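Local coordinates for protein lectin (Pleurotus ostreatus, PDB 6KBJ) that binds calcium and N-acetyl-D-galactosamine and probably recognises carbohydrates in a calcium-dependent way, as a fungal lectin built almost wholly of antiparallel beta sheets, at residues Gly84-Cys89 with His154-Thr159; Pro127-Phe132 with Gln181-Asn186; Ile221-Asn226 with Ala332-Pro337. All coordinates share one frame; numbering follows the deposited sequence.

The three contacts sample different depths of an all-beta chain. Contact 1 is buried: two neighbouring strands pair by backbone hydrogen bonds, a salt bridge joins the loops flanking them, and two cysteines of 84-89 form disulfides with other parts of the chain. Contact 2 lies at the surface, where the start of strand 129-138 meets a loop through apolar packing, one water and a sugar. Contact 3, partly buried, brings the ends of two strands of another sheet together through side-chain packing and lies nearer a calcium site. Contacts 1 and 2 touch, Ser87 N lying 2.9 Å from Pro127 O in a probable hydrogen bond; the centres of contacts 2 and 3 are about 48 Å apart.

Contact 1: residues Gly84-Cys89 with His154-Thr159; sequences GKCSVC and HFSDGT
Val88 and Cys89 grip His154 between them: Val88 N donates to His154 O at 2.9 Å in a nearly straight bond (171° at the hydrogen), and His154 N donates to Cys89 O at 2.7 Å. Farther along, Ser156 N gives a 2.7 Å bond to Cys86 O. With its hydroxyl between its own backbone N and carbonyl carbon (chi1 41°), Ser156 also presents OG to Cys86 N, 3.1 Å away, as an acceptor.

The charged link is made by Lys85, whose NZ lies 2.9 Å from Asp157 OD2 in a salt bridge on the syn lone pair of that oxygen. The other oxygen, Asp157 OD1, accepts from both OG1 and N of Thr159, the two donors coming from the same face of the carboxylate. The bond from Thr159 N makes an Asx turn, and the pair together probably helps fix the carboxylate's rotation.

Apolar contact centres on Phe155. The lysine chain crosses this side chain at about a right angle, placing Lys85 CD over one ring face, 4.0 Å from the ring centroid, in a CH-pi contact. Ser87 CB comes within 3.9 Å of Phe155 CE1, and the serine hydroxyl is bonded to Gln126 O. Val88 CG2 packs against the backbone of Ser156.

Disulfides from Cys86 to Cys36 and from Cys89 to Cys251 tie this region to other parts of the chain. With Val88 and Cys89 both opposite His154, the antiparallel pairing of strands 87-96 and 146-155 contains a classic beta bulge, beside which a type I turn spans Phe155-Gly158.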
ATOM      1  N   GLY A  84       9.334  10.819  21.521  1.00 63.37           N
ATOM      2  CA  GLY A  84       8.859   9.609  22.227  1.00 68.03           C
ATOM      3  C   GLY A  84       7.756   9.018  21.360  1.00 71.83           C
ATOM      4  O   GLY A  84       6.614   8.825  21.800  1.00 60.97           O
ATOM      5  N   LYS A  85       8.105   8.798  20.087  1.00 73.88           N
ATOM      6  CA  LYS A  85       7.176   8.287  19.071  1.00 64.20           C
ATOM      7  C   LYS A  85       7.730   6.910  18.673  1.00 46.69           C
ATOM      8  O   LYS A  85       8.972   6.770  18.552  1.00 41.79           O
ATOM      9  CB  LYS A  85       7.116   9.216  17.801  1.00 60.64           C
ATOM     10  CG  LYS A  85       6.310  10.519  17.867  1.00 61.97           C
ATOM     11  CD  LYS A  85       6.054  11.092  16.479  1.00 67.63           C
ATOM     12  CE  LYS A  85       5.799  12.596  16.419  1.00 72.77           C
ATOM     13  NZ  LYS A  85       4.712  12.980  17.351  1.00 70.73           N
ATOM     14  N   CYS A  86       6.838   5.925  18.462  1.00 36.92           N
ATOM     15  CA  CYS A  86       7.216   4.658  17.797  1.00 41.85           C
ATOM     16  C   CYS A  86       6.699   4.680  16.352  1.00 33.72           C
ATOM     17  O   CYS A  86       5.512   4.983  16.076  1.00 28.89           O
ATOM     18  CB  CYS A  86       6.670   3.383  18.515  1.00 49.35           C
ATOM     19  SG  CYS A  86       7.413   3.132  20.163  1.00 76.34           S
ATOM     20  N   SER A  87       7.543   4.252  15.471  1.00 29.04           N
ATOM     21  CA  SER A  87       7.066   4.018  14.136  1.00 36.78           C
ATOM     22  C   SER A  87       6.416   2.619  13.985  1.00 35.32           C
ATOM     23  O   SER A  87       6.971   1.633  14.394  1.00 36.34           O
ATOM     24  CB  SER A  87       8.186   4.189  13.134  1.00 35.57           C
ATOM     25  OG  SER A  87       9.255   3.335  13.389  1.00 50.86           O
ATOM     26  N   VAL A  88       5.296   2.583  13.298  1.00 31.22           N
ATOM     27  CA  VAL A  88       4.470   1.375  13.115  1.00 31.67           C
ATOM     28  C   VAL A  88       4.529   0.801  11.696  1.00 29.27           C
ATOM     29  O   VAL A  88       4.915  -0.336  11.472  1.00 29.12           O
ATOM     30  CB  VAL A  88       3.026   1.782  13.417  1.00 31.18           C
ATOM     31  CG1 VAL A  88       2.077   0.605  13.234  1.00 32.19           C
ATOM     32  CG2 VAL A  88       2.976   2.315  14.813  1.00 32.41           C
ATOM     33  N   CYS A  89       4.161   1.610  10.705  1.00 29.66           N
ATOM     34  CA  CYS A  89       4.324   1.176   9.307  1.00 29.43           C
ATOM     35  C   CYS A  89       4.528   2.373   8.326  1.00 30.08           C
ATOM     36  O   CYS A  89       4.424   3.506   8.743  1.00 32.53           O
ATOM     37  CB  CYS A  89       3.036   0.349   8.962  1.00 32.84           C
ATOM     38  SG  CYS A  89       1.592   1.387   9.177  1.00 39.36           S
ATOM     39  N   HIS A 154       3.956   6.122   9.440  1.00 28.90           N
ATOM     40  CA  HIS A 154       2.890   6.363  10.444  1.00 28.74           C
ATOM     41  C   HIS A 154       3.430   5.974  11.849  1.00 28.43           C
ATOM     42  O   HIS A 154       4.102   4.933  12.020  1.00 27.55           O
ATOM     43  CB  HIS A 154       1.674   5.575  10.099  1.00 29.86           C
ATOM     44  CG  HIS A 154       1.181   5.867   8.731  1.00 37.01           C
ATOM     45  ND1 HIS A 154       0.564   7.062   8.415  1.00 40.39           N
ATOM     46  CD2 HIS A 154       1.193   5.129   7.598  1.00 37.13           C
ATOM     47  CE1 HIS A 154       0.188   7.028   7.151  1.00 39.66           C
ATOM     48  NE2 HIS A 154       0.570   5.871   6.626  1.00 41.37           N
ATOM     49  N   PHE A 155       3.214   6.866  12.786  1.00 28.70           N
ATOM     50  CA  PHE A 155       3.675   6.703  14.175  1.00 31.76           C
ATOM     51  C   PHE A 155       2.526   6.201  15.092  1.00 31.73           C
ATOM     52  O   PHE A 155       1.345   6.388  14.786  1.00 26.66           O
ATOM     53  CB  PHE A 155       4.276   8.046  14.726  1.00 33.46           C
ATOM     54  CG  PHE A 155       5.515   8.505  13.986  1.00 30.37           C
ATOM     55  CD1 PHE A 155       6.670   7.778  14.030  1.00 29.33           C
ATOM     56  CD2 PHE A 155       5.468   9.597  13.175  1.00 34.05           C
ATOM     57  CE1 PHE A 155       7.771   8.112  13.282  1.00 31.72           C
ATOM     58  CE2 PHE A 155       6.587   9.975  12.467  1.00 30.72           C
ATOM     59  CZ  PHE A 155       7.729   9.249  12.508  1.00 28.51           C
ATOM     60  N   SER A 156       2.906   5.603  16.238  1.00 33.63           N
ATOM     61  CA  SER A 156       1.949   5.101  17.297  1.00 31.59           C
ATOM     62  C   SER A 156       0.894   6.019  17.755  1.00 31.97           C
ATOM     63  O   SER A 156      -0.263   5.611  17.998  1.00 37.53           O
ATOM     64  CB  SER A 156       2.703   4.560  18.503  1.00 38.27           C
ATOM     65  OG  SER A 156       3.842   5.360  18.897  1.00 36.63           O
ATOM     66  N   ASP A 157       1.219   7.283  17.805  1.00 33.29           N
ATOM     67  CA  ASP A 157       0.265   8.307  18.240  1.00 31.82           C
ATOM     68  C   ASP A 157      -0.614   8.846  17.173  1.00 37.33           C
ATOM     69  O   ASP A 157      -1.420   9.764  17.439  1.00 30.55           O
ATOM     70  CB  ASP A 157       0.974   9.521  18.920  1.00 41.38           C
ATOM     71  CG  ASP A 157       1.976  10.325  17.948  1.00 48.54           C
ATOM     72  OD1 ASP A 157       2.237   9.919  16.801  1.00 46.19           O
ATOM     73  OD2 ASP A 157       2.550  11.359  18.355  1.00 52.54           O
ATOM     74  N   GLY A 158      -0.557   8.310  15.946  1.00 39.41           N
ATOM     75  CA  GLY A 158      -1.517   8.854  14.958  1.00 35.90           C
ATOM     76  C   GLY A 158      -0.939   9.961  14.079  1.00 36.42           C
ATOM     77  O   GLY A 158      -1.635  10.457  13.265  1.00 33.81           O
ATOM     78  N   THR A 159       0.315  10.362  14.272  1.00 35.04           N
ATOM     79  CA  THR A 159       0.919  11.292  13.363  1.00 35.11           C
ATOM     80  C   THR A 159       1.737  10.563  12.293  1.00 32.84           C
ATOM     81  O   THR A 159       1.955   9.372  12.375  1.00 37.32           O
ATOM     82  CB  THR A 159       1.863  12.252  14.133  1.00 29.91           C
ATOM     83  OG1 THR A 159       2.954  11.534  14.724  1.00 27.13           O
ATOM     84  CG2 THR A 159       1.047  13.058  15.168  1.00 33.68           C
TER

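Contact 2: residues Pro127-Phe132 with Gln181-Asn186; sequences PTWNLF and QLPSTN. With NAG (2-acetamido-2-deoxy-beta-D-glucopyranose), chain C.
Two torsions set the side chains that Trp129 and Leu131 turn toward the Gln181-Asn186 loop. Trp129 has its CG between the backbone N and the carbonyl carbon (chi1 63°), which carries the indole out to Pro183 and to a sugar. In Leu131, CG lies opposite the backbone N (chi1 -164°), and CD1 is brought to the backbone of Gln181.

The indole meets the proline with its edge: Trp129 CH2 lies 3.9 Å from Pro183 CB, close to the ring plane, and the two side chains cross at about a right angle. One indole face is covered by N-acetylglucosamine, whose N2 stands 3.7 Å from Trp129 CE3, offset toward the rim of the ring. The acetamido methyl of the same sugar also reaches the loop, with NAG C8 3.4 Å from Pro183 O and 3.8 Å from Pro183 CB. The sugar probably belongs to an N-linked glycan on Asn78, which heads an Asn-Ile-Thr sequon and touches Trp129; the indole would then pack against a glycan and not form a sugar-recognition site.

Two residues on, Leu131 CD1 packs 3.3 Å from Gln181 O. That carbonyl also accepts a hydrogen bond from a water, 2.7 Å from Gln181 O, which donates in addition to Leu131 O at 3.1 Å, bridging strand and loop.

Leu182-Thr185 form a type I turn, and Leu182 O accepts a hydrogen bond from Arg76. In sequence the loop follows strand 170-171 and precedes strand 194-198, while strand 129-138 runs antiparallel between strands 99-104 and 71-80 in its sheet.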
ATOM      1  N   PRO A 127      10.322  -0.182  15.730  1.00 38.95           N
ATOM      2  CA  PRO A 127       9.747   0.997  16.383  1.00 33.61           C
ATOM      3  C   PRO A 127      10.650   2.237  16.463  1.00 34.06           C
ATOM      4  O   PRO A 127      10.130   3.389  16.491  1.00 32.54           O
ATOM      5  CB  PRO A 127       9.386   0.458  17.802  1.00 38.90           C
ATOM      6  CG  PRO A 127      10.293  -0.746  18.004  1.00 38.15           C
ATOM      7  CD  PRO A 127      10.407  -1.357  16.634  1.00 38.42           C
ATOM      8  N   THR A 128      11.967   2.068  16.460  1.00 34.71           N
ATOM      9  CA  THR A 128      12.818   3.270  16.666  1.00 38.13           C
ATOM     10  C   THR A 128      13.772   3.591  15.525  1.00 37.59           C
ATOM     11  O   THR A 128      14.107   4.731  15.323  1.00 46.79           O
ATOM     12  CB  THR A 128      13.611   3.285  18.038  1.00 39.28           C
ATOM     13  OG1 THR A 128      14.543   2.201  18.071  1.00 39.56           O
ATOM     14  CG2 THR A 128      12.659   3.223  19.257  1.00 41.98           C
ATOM     15  N   TRP A 129      14.268   2.615  14.819  1.00 36.88           N
ATOM     16  CA  TRP A 129      14.975   2.889  13.616  1.00 37.54           C
ATOM     17  C   TRP A 129      14.642   1.842  12.534  1.00 37.01           C
ATOM     18  O   TRP A 129      14.311   0.676  12.846  1.00 33.42           O
ATOM     19  CB  TRP A 129      16.488   2.915  13.845  1.00 34.65           C
ATOM     20  CG  TRP A 129      17.038   1.699  14.265  1.00 33.27           C
ATOM     21  CD1 TRP A 129      17.213   1.332  15.591  1.00 40.44           C
ATOM     22  CD2 TRP A 129      17.531   0.601  13.480  1.00 36.70           C
ATOM     23  NE1 TRP A 129      17.805   0.084  15.673  1.00 35.18           N
ATOM     24  CE2 TRP A 129      17.970  -0.419  14.413  1.00 40.59           C
ATOM     25  CE3 TRP A 129      17.571   0.314  12.119  1.00 39.82           C
ATOM     26  CZ2 TRP A 129      18.487  -1.647  14.008  1.00 36.25           C
ATOM     27  CZ3 TRP A 129      18.116  -0.930  11.692  1.00 36.63           C
ATOM     28  CH2 TRP A 129      18.568  -1.890  12.644  1.00 44.26           C
ATOM     29  N   ASN A 130      14.856   2.264  11.285  1.00 27.50           N
ATOM     30  CA  ASN A 130      14.592   1.455  10.085  1.00 27.71           C
ATOM     31  C   ASN A 130      15.596   1.744   9.011  1.00 27.51           C
ATOM     32  O   ASN A 130      15.812   2.918   8.695  1.00 31.98           O
ATOM     33  CB  ASN A 130      13.173   1.759   9.659  1.00 27.50           C
ATOM     34  CG  ASN A 130      12.146   1.172  10.609  1.00 22.30           C
ATOM     35  OD1 ASN A 130      11.978  -0.057  10.631  1.00 22.56           O
ATOM     36  ND2 ASN A 130      11.529   1.997  11.427  1.00 23.07           N
ATOM     37  N   LEU A 131      16.297   0.710   8.549  1.00 24.61           N
ATOM     38  CA  LEU A 131      17.179   0.817   7.480  1.00 28.65           C
ATOM     39  C   LEU A 131      16.472   0.545   6.114  1.00 30.64           C
ATOM     40  O   LEU A 131      16.055  -0.555   5.801  1.00 32.54           O
ATOM     41  CB  LEU A 131      18.284  -0.165   7.671  1.00 31.34           C
ATOM     42  CG  LEU A 131      19.620  -0.121   6.899  1.00 38.78           C
ATOM     43  CD1 LEU A 131      19.682  -1.052   5.776  1.00 43.39           C
ATOM     44  CD2 LEU A 131      20.048   1.258   6.430  1.00 41.21           C
ATOM     45  N   PHE A 132      16.412   1.582   5.282  1.00 32.63           N
ATOM     46  CA  PHE A 132      15.916   1.522   3.895  1.00 25.32           C
ATOM     47  C   PHE A 132      17.084   1.376   2.963  1.00 26.82           C
ATOM     48  O   PHE A 132      18.131   2.019   3.123  1.00 25.58           O
ATOM     49  CB  PHE A 132      15.090   2.724   3.598  1.00 23.24           C
ATOM     50  CG  PHE A 132      13.915   2.856   4.464  1.00 23.78           C
ATOM     51  CD1 PHE A 132      14.000   3.526   5.628  1.00 27.09           C
ATOM     52  CD2 PHE A 132      12.721   2.290   4.124  1.00 25.42           C
ATOM     53  CE1 PHE A 132      12.907   3.648   6.499  1.00 28.01           C
ATOM     54  CE2 PHE A 132      11.617   2.374   4.966  1.00 26.98           C
ATOM     55  CZ  PHE A 132      11.705   3.033   6.183  1.00 26.88           C
ATOM     56  N   GLN A 181      22.240  -4.474   1.807  1.00 31.60           N
ATOM     57  CA  GLN A 181      20.998  -4.129   2.374  1.00 27.64           C
ATOM     58  C   GLN A 181      20.793  -4.467   3.805  1.00 33.12           C
ATOM     59  O   GLN A 181      19.787  -4.035   4.367  1.00 35.58           O
ATOM     60  CB  GLN A 181      19.880  -4.806   1.607  1.00 35.33           C
ATOM     61  CG  GLN A 181      19.740  -6.294   1.867  1.00 34.21           C
ATOM     62  CD  GLN A 181      20.512  -7.150   0.925  1.00 37.79           C
ATOM     63  OE1 GLN A 181      21.625  -6.832   0.487  1.00 44.75           O
ATOM     64  NE2 GLN A 181      19.861  -8.211   0.504  1.00 46.96           N
ATOM     65  N   LEU A 182      21.633  -5.321   4.394  1.00 35.74           N
ATOM     66  CA  LEU A 182      21.431  -5.736   5.792  1.00 36.46           C
ATOM     67  C   LEU A 182      21.925  -4.694   6.745  1.00 37.15           C
ATOM     68  O   LEU A 182      22.959  -4.093   6.497  1.00 41.06           O
ATOM     69  CB  LEU A 182      22.183  -7.026   6.085  1.00 40.15           C
ATOM     70  CG  LEU A 182      21.758  -8.261   5.298  1.00 47.07           C
ATOM     71  CD1 LEU A 182      22.631  -9.446   5.711  1.00 51.37           C
ATOM     72  CD2 LEU A 182      20.277  -8.597   5.469  1.00 46.10           C
ATOM     73  N   PRO A 183      21.252  -4.528   7.875  1.00 37.06           N
ATOM     74  CA  PRO A 183      21.701  -3.620   8.923  1.00 42.28           C
ATOM     75  C   PRO A 183      23.113  -3.862   9.477  1.00 50.07           C
ATOM     76  O   PRO A 183      23.772  -2.947   9.967  1.00 57.60           O
ATOM     77  CB  PRO A 183      20.667  -3.845  10.041  1.00 39.43           C
ATOM     78  CG  PRO A 183      19.438  -4.280   9.303  1.00 38.96           C
ATOM     79  CD  PRO A 183      19.904  -5.070   8.152  1.00 35.65           C
ATOM     80  N   SER A 184      23.560  -5.095   9.405  1.00 50.49           N
ATOM     81  CA  SER A 184      24.855  -5.410   9.890  1.00 55.15           C
ATOM     82  C   SER A 184      25.995  -4.838   8.977  1.00 53.25           C
ATOM     83  O   SER A 184      27.069  -4.646   9.460  1.00 51.56           O
ATOM     84  CB  SER A 184      24.927  -6.926  10.065  1.00 54.93           C
ATOM     85  OG  SER A 184      25.059  -7.536   8.809  1.00 53.18           O
ATOM     86  N   THR A 185      25.781  -4.552   7.685  1.00 52.03           N
ATOM     87  CA  THR A 185      26.776  -3.796   6.892  1.00 47.79           C
ATOM     88  C   THR A 185      26.986  -2.365   7.440  1.00 48.45           C
ATOM     89  O   THR A 185      26.001  -1.704   7.805  1.00 49.48           O
ATOM     90  CB  THR A 185      26.357  -3.765   5.446  1.00 48.19           C
ATOM     91  OG1 THR A 185      26.241  -5.102   5.013  1.00 45.32           O
ATOM     92  CG2 THR A 185      27.382  -3.058   4.527  1.00 52.59           C
ATOM     93  N   ASN A 186      28.259  -1.963   7.633  1.00 57.24           N
ATOM     94  CA  ASN A 186      28.682  -0.620   8.138  1.00 55.61           C
ATOM     95  C   ASN A 186      28.782   0.237   6.866  1.00 50.58           C
ATOM     96  O   ASN A 186      29.564  -0.103   5.940  1.00 44.67           O
ATOM     97  CB  ASN A 186      30.094  -0.638   8.870  1.00 61.59           C
ATOM     98  CG  ASN A 186      30.306   0.573   9.832  1.00 69.09           C
ATOM     99  OD1 ASN A 186      29.529   1.523   9.762  1.00 59.58           O
ATOM    100  ND2 ASN A 186      31.352   0.540  10.739  1.00 67.43           N
TER
HETATM  101  C1  NAG C   1      20.308   3.468  12.969  1.00 41.82           C
HETATM  102  C2  NAG C   1      21.271   2.384  13.305  1.00 44.37           C
HETATM  103  C3  NAG C   1      21.076   1.952  14.771  1.00 52.09           C
HETATM  104  C4  NAG C   1      21.223   3.040  15.817  1.00 52.78           C
HETATM  105  C5  NAG C   1      20.198   4.088  15.350  1.00 56.62           C
HETATM  106  C6  NAG C   1      20.095   5.350  16.215  1.00 54.29           C
HETATM  107  C7  NAG C   1      21.990   0.973  11.476  1.00 43.19           C
HETATM  108  C8  NAG C   1      21.761  -0.219  10.574  1.00 45.25           C
HETATM  109  N2  NAG C   1      21.097   1.249  12.418  1.00 39.40           N
HETATM  110  O3  NAG C   1      21.964   0.921  15.053  1.00 48.80           O
HETATM  111  O4  NAG C   1      20.898   2.379  17.084  1.00 73.64           O
HETATM  112  O5  NAG C   1      20.430   4.478  13.964  1.00 46.38           O
HETATM  113  O6  NAG C   1      21.252   6.120  15.940  1.00 58.67           O
HETATM  114  O7  NAG C   1      22.923   1.730  11.256  1.00 51.95           O
HETATM  115  O   HOH W   1      17.356  -2.793   4.157  1.00 26.83           O

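Contact 3: residues Ile221-Asn226 with Ala332-Pro337; sequences IWTSDN and AIQTIP
Thr223 meets Ala332 and Gln334 just beyond the end of strand 219-222, its OG1 lying 3.8 Å from the methyl carbon Ala332 CB and 3.7 Å from Gln334 CG. The same oxygen is 3.7 Å from the backbone carbon Ile333 C, so it touches three successive residues at the end of strand 331-333 and just after it. The threonine methyl, CG2, also lies against Gln334 CG, but its exact placement is doubtful.

At Ser224 the contact is slighter: CB packs 3.9 Å from Gln334 NE2, while the serine hydroxyl is hydrogen-bonded to Glu351. That glutamate belongs to strand 351-358, which lies between strands 219-222 and 331-333 in the antiparallel sheet and pairs with both. The contact thus spans the ends of two strands that are not sheet neighbours, reaching past the strand between them, and Glu351 also receives a weak hydrogen bond from Gln334 NE2.

Asp225 lays its carboxylate against the amide of Gln334, the two planes stacked and 17° apart. Asp225 OD1 is 3.8 Å from Gln334 OE1, and the other oxygen, OD2, forms a salt bridge with Arg236 of strand 235-242. Gln334 reaches this position with a chain extended beyond CG (chi2 171°). The side chain of Asp225 lies about 7 Å from that of Asn301, a calcium ligand, and about 11 Å from the bound calcium.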
ATOM      1  N   ILE A 221     -18.991  -8.407  -5.809  1.00 25.82           N
ATOM      2  CA  ILE A 221     -19.698  -9.524  -5.175  1.00 26.08           C
ATOM      3  C   ILE A 221     -21.026  -9.058  -4.722  1.00 21.88           C
ATOM      4  O   ILE A 221     -21.263  -7.849  -4.461  1.00 21.37           O
ATOM      5  CB  ILE A 221     -18.919 -10.234  -3.987  1.00 25.27           C
ATOM      6  CG1 ILE A 221     -18.726  -9.327  -2.779  1.00 25.53           C
ATOM      7  CG2 ILE A 221     -17.600 -10.775  -4.524  1.00 28.06           C
ATOM      8  CD1 ILE A 221     -18.019 -10.017  -1.583  1.00 24.72           C
ATOM      9  N   TRP A 222     -21.868 -10.053  -4.563  1.00 25.09           N
ATOM     10  CA  TRP A 222     -23.099  -9.831  -3.825  1.00 26.70           C
ATOM     11  C   TRP A 222     -23.596 -11.189  -3.317  1.00 24.80           C
ATOM     12  O   TRP A 222     -23.000 -12.272  -3.491  1.00 29.42           O
ATOM     13  CB  TRP A 222     -24.163  -9.130  -4.761  1.00 26.77           C
ATOM     14  CG  TRP A 222     -25.245  -8.272  -4.143  1.00 26.10           C
ATOM     15  CD1 TRP A 222     -26.559  -8.581  -4.101  1.00 23.68           C
ATOM     16  CD2 TRP A 222     -25.114  -6.977  -3.480  1.00 25.76           C
ATOM     17  NE1 TRP A 222     -27.240  -7.569  -3.435  1.00 23.01           N
ATOM     18  CE2 TRP A 222     -26.381  -6.596  -3.046  1.00 23.25           C
ATOM     19  CE3 TRP A 222     -24.046  -6.155  -3.172  1.00 26.91           C
ATOM     20  CZ2 TRP A 222     -26.628  -5.422  -2.395  1.00 25.14           C
ATOM     21  CZ3 TRP A 222     -24.294  -4.965  -2.497  1.00 27.52           C
ATOM     22  CH2 TRP A 222     -25.595  -4.612  -2.136  1.00 28.30           C
ATOM     23  N   THR A 223     -24.721 -11.061  -2.694  1.00 27.69           N
ATOM     24  CA  THR A 223     -25.639 -12.127  -2.323  1.00 33.40           C
ATOM     25  C   THR A 223     -26.241 -12.711  -3.607  1.00 39.66           C
ATOM     26  O   THR A 223     -26.256 -12.045  -4.657  1.00 36.78           O
ATOM     27  CB  THR A 223     -26.538 -11.380  -1.348  1.00 38.63           C
ATOM     28  OG1 THR A 223     -26.334 -11.822   0.038  1.00 40.33           O
ATOM     29  CG2 THR A 223     -27.720 -11.260  -1.769  1.00 39.31           C
ATOM     30  N   SER A 224     -26.593 -13.977  -3.524  1.00 41.95           N
ATOM     31  CA  SER A 224     -27.144 -14.872  -4.575  1.00 41.95           C
ATOM     32  C   SER A 224     -28.428 -14.514  -5.335  1.00 43.43           C
ATOM     33  O   SER A 224     -28.783 -15.088  -6.360  1.00 42.58           O
ATOM     34  CB  SER A 224     -27.589 -16.125  -3.824  1.00 42.59           C
ATOM     35  OG  SER A 224     -26.652 -17.003  -4.192  1.00 44.51           O
ATOM     36  N   ASP A 225     -29.228 -13.802  -4.613  1.00 40.88           N
ATOM     37  CA  ASP A 225     -30.082 -12.742  -5.018  1.00 47.79           C
ATOM     38  C   ASP A 225     -29.958 -11.952  -6.360  1.00 50.60           C
ATOM     39  O   ASP A 225     -30.942 -11.466  -6.892  1.00 52.17           O
ATOM     40  CB  ASP A 225     -29.662 -11.701  -3.923  1.00 44.76           C
ATOM     41  CG  ASP A 225     -30.747 -11.185  -3.289  1.00 50.86           C
ATOM     42  OD1 ASP A 225     -31.732 -11.882  -3.548  1.00 59.15           O
ATOM     43  OD2 ASP A 225     -30.692 -10.122  -2.667  1.00 51.64           O
ATOM     44  N   ASN A 226     -28.713 -11.621  -6.710  1.00 49.45           N
ATOM     45  CA  ASN A 226     -28.333 -10.755  -7.833  1.00 46.82           C
ATOM     46  C   ASN A 226     -28.284 -11.699  -9.030  1.00 49.19           C
ATOM     47  O   ASN A 226     -27.378 -12.565  -9.064  1.00 40.12           O
ATOM     48  CB  ASN A 226     -26.957 -10.156  -7.519  1.00 44.11           C
ATOM     49  CG  ASN A 226     -26.561  -9.032  -8.430  1.00 39.42           C
ATOM     50  OD1 ASN A 226     -26.715  -9.137  -9.635  1.00 40.09           O
ATOM     51  ND2 ASN A 226     -25.975  -7.968  -7.862  1.00 32.18           N
ATOM     52  N   ALA A 332     -21.716 -14.185   2.974  1.00 28.07           N
ATOM     53  CA  ALA A 332     -22.709 -13.135   2.753  1.00 33.18           C
ATOM     54  C   ALA A 332     -24.057 -13.558   3.330  1.00 30.38           C
ATOM     55  O   ALA A 332     -24.312 -14.752   3.429  1.00 35.32           O
ATOM     56  CB  ALA A 332     -22.841 -12.916   1.223  1.00 31.52           C
ATOM     57  N   ILE A 333     -24.927 -12.618   3.625  1.00 29.59           N
ATOM     58  CA  ILE A 333     -26.250 -12.989   4.050  1.00 36.02           C
ATOM     59  C   ILE A 333     -27.315 -11.982   3.614  1.00 36.33           C
ATOM     60  O   ILE A 333     -27.038 -10.723   3.567  1.00 35.06           O
ATOM     61  CB  ILE A 333     -26.222 -13.163   5.596  1.00 36.62           C
ATOM     62  CG1 ILE A 333     -27.446 -13.981   6.048  1.00 45.12           C
ATOM     63  CG2 ILE A 333     -26.107 -11.798   6.273  1.00 32.90           C
ATOM     64  CD1 ILE A 333     -27.383 -14.590   7.460  1.00 50.70           C
ATOM     65  N   GLN A 334     -28.521 -12.497   3.328  1.00 36.15           N
ATOM     66  CA  GLN A 334     -29.605 -11.623   2.779  1.00 41.80           C
ATOM     67  C   GLN A 334     -30.328 -10.817   3.774  1.00 42.21           C
ATOM     68  O   GLN A 334     -30.746  -9.689   3.460  1.00 49.09           O
ATOM     69  CB  GLN A 334     -30.602 -12.352   1.819  1.00 44.60           C
ATOM     70  CG  GLN A 334     -29.843 -12.938   0.599  1.00 50.06           C
ATOM     71  CD  GLN A 334     -30.662 -13.840  -0.272  1.00 56.38           C
ATOM     72  OE1 GLN A 334     -31.899 -13.705  -0.257  1.00 56.71           O
ATOM     73  NE2 GLN A 334     -29.992 -14.782  -1.038  1.00 49.15           N
ATOM     74  N   THR A 335     -30.519 -11.370   4.974  1.00 52.84           N
ATOM     75  CA  THR A 335     -31.135 -10.616   6.088  1.00 49.91           C
ATOM     76  C   THR A 335     -30.045 -10.463   7.106  1.00 44.12           C
ATOM     77  O   THR A 335     -29.455 -11.429   7.548  1.00 42.43           O
ATOM     78  CB  THR A 335     -32.370 -11.337   6.674  1.00 58.72           C
ATOM     79  OG1 THR A 335     -33.260 -11.706   5.592  1.00 57.66           O
ATOM     80  CG2 THR A 335     -33.106 -10.395   7.753  1.00 54.62           C
ATOM     81  N   ILE A 336     -29.737  -9.237   7.434  1.00 40.33           N
ATOM     82  CA  ILE A 336     -28.592  -8.989   8.240  1.00 44.99           C
ATOM     83  C   ILE A 336     -28.937  -9.219   9.722  1.00 43.05           C
ATOM     84  O   ILE A 336     -29.769  -8.511  10.254  1.00 39.94           O
ATOM     85  CB  ILE A 336     -28.107  -7.536   8.037  1.00 44.65           C
ATOM     86  CG1 ILE A 336     -27.704  -7.314   6.545  1.00 47.14           C
ATOM     87  CG2 ILE A 336     -26.939  -7.211   8.996  1.00 39.44           C
ATOM     88  CD1 ILE A 336     -27.216  -5.902   6.239  1.00 45.61           C
ATOM     89  N   PRO A 337     -28.237 -10.123  10.409  1.00 43.91           N
ATOM     90  CA  PRO A 337     -28.516 -10.309  11.867  1.00 47.45           C
ATOM     91  C   PRO A 337     -27.937  -9.216  12.771  1.00 51.03           C
ATOM     92  O   PRO A 337     -26.983  -8.570  12.354  1.00 42.32           O
ATOM     93  CB  PRO A 337     -27.860 -11.645  12.165  1.00 45.63           C
ATOM     94  CG  PRO A 337     -26.803 -11.802  11.135  1.00 47.51           C
ATOM     95  CD  PRO A 337     -27.349 -11.158   9.889  1.00 44.43           C
TER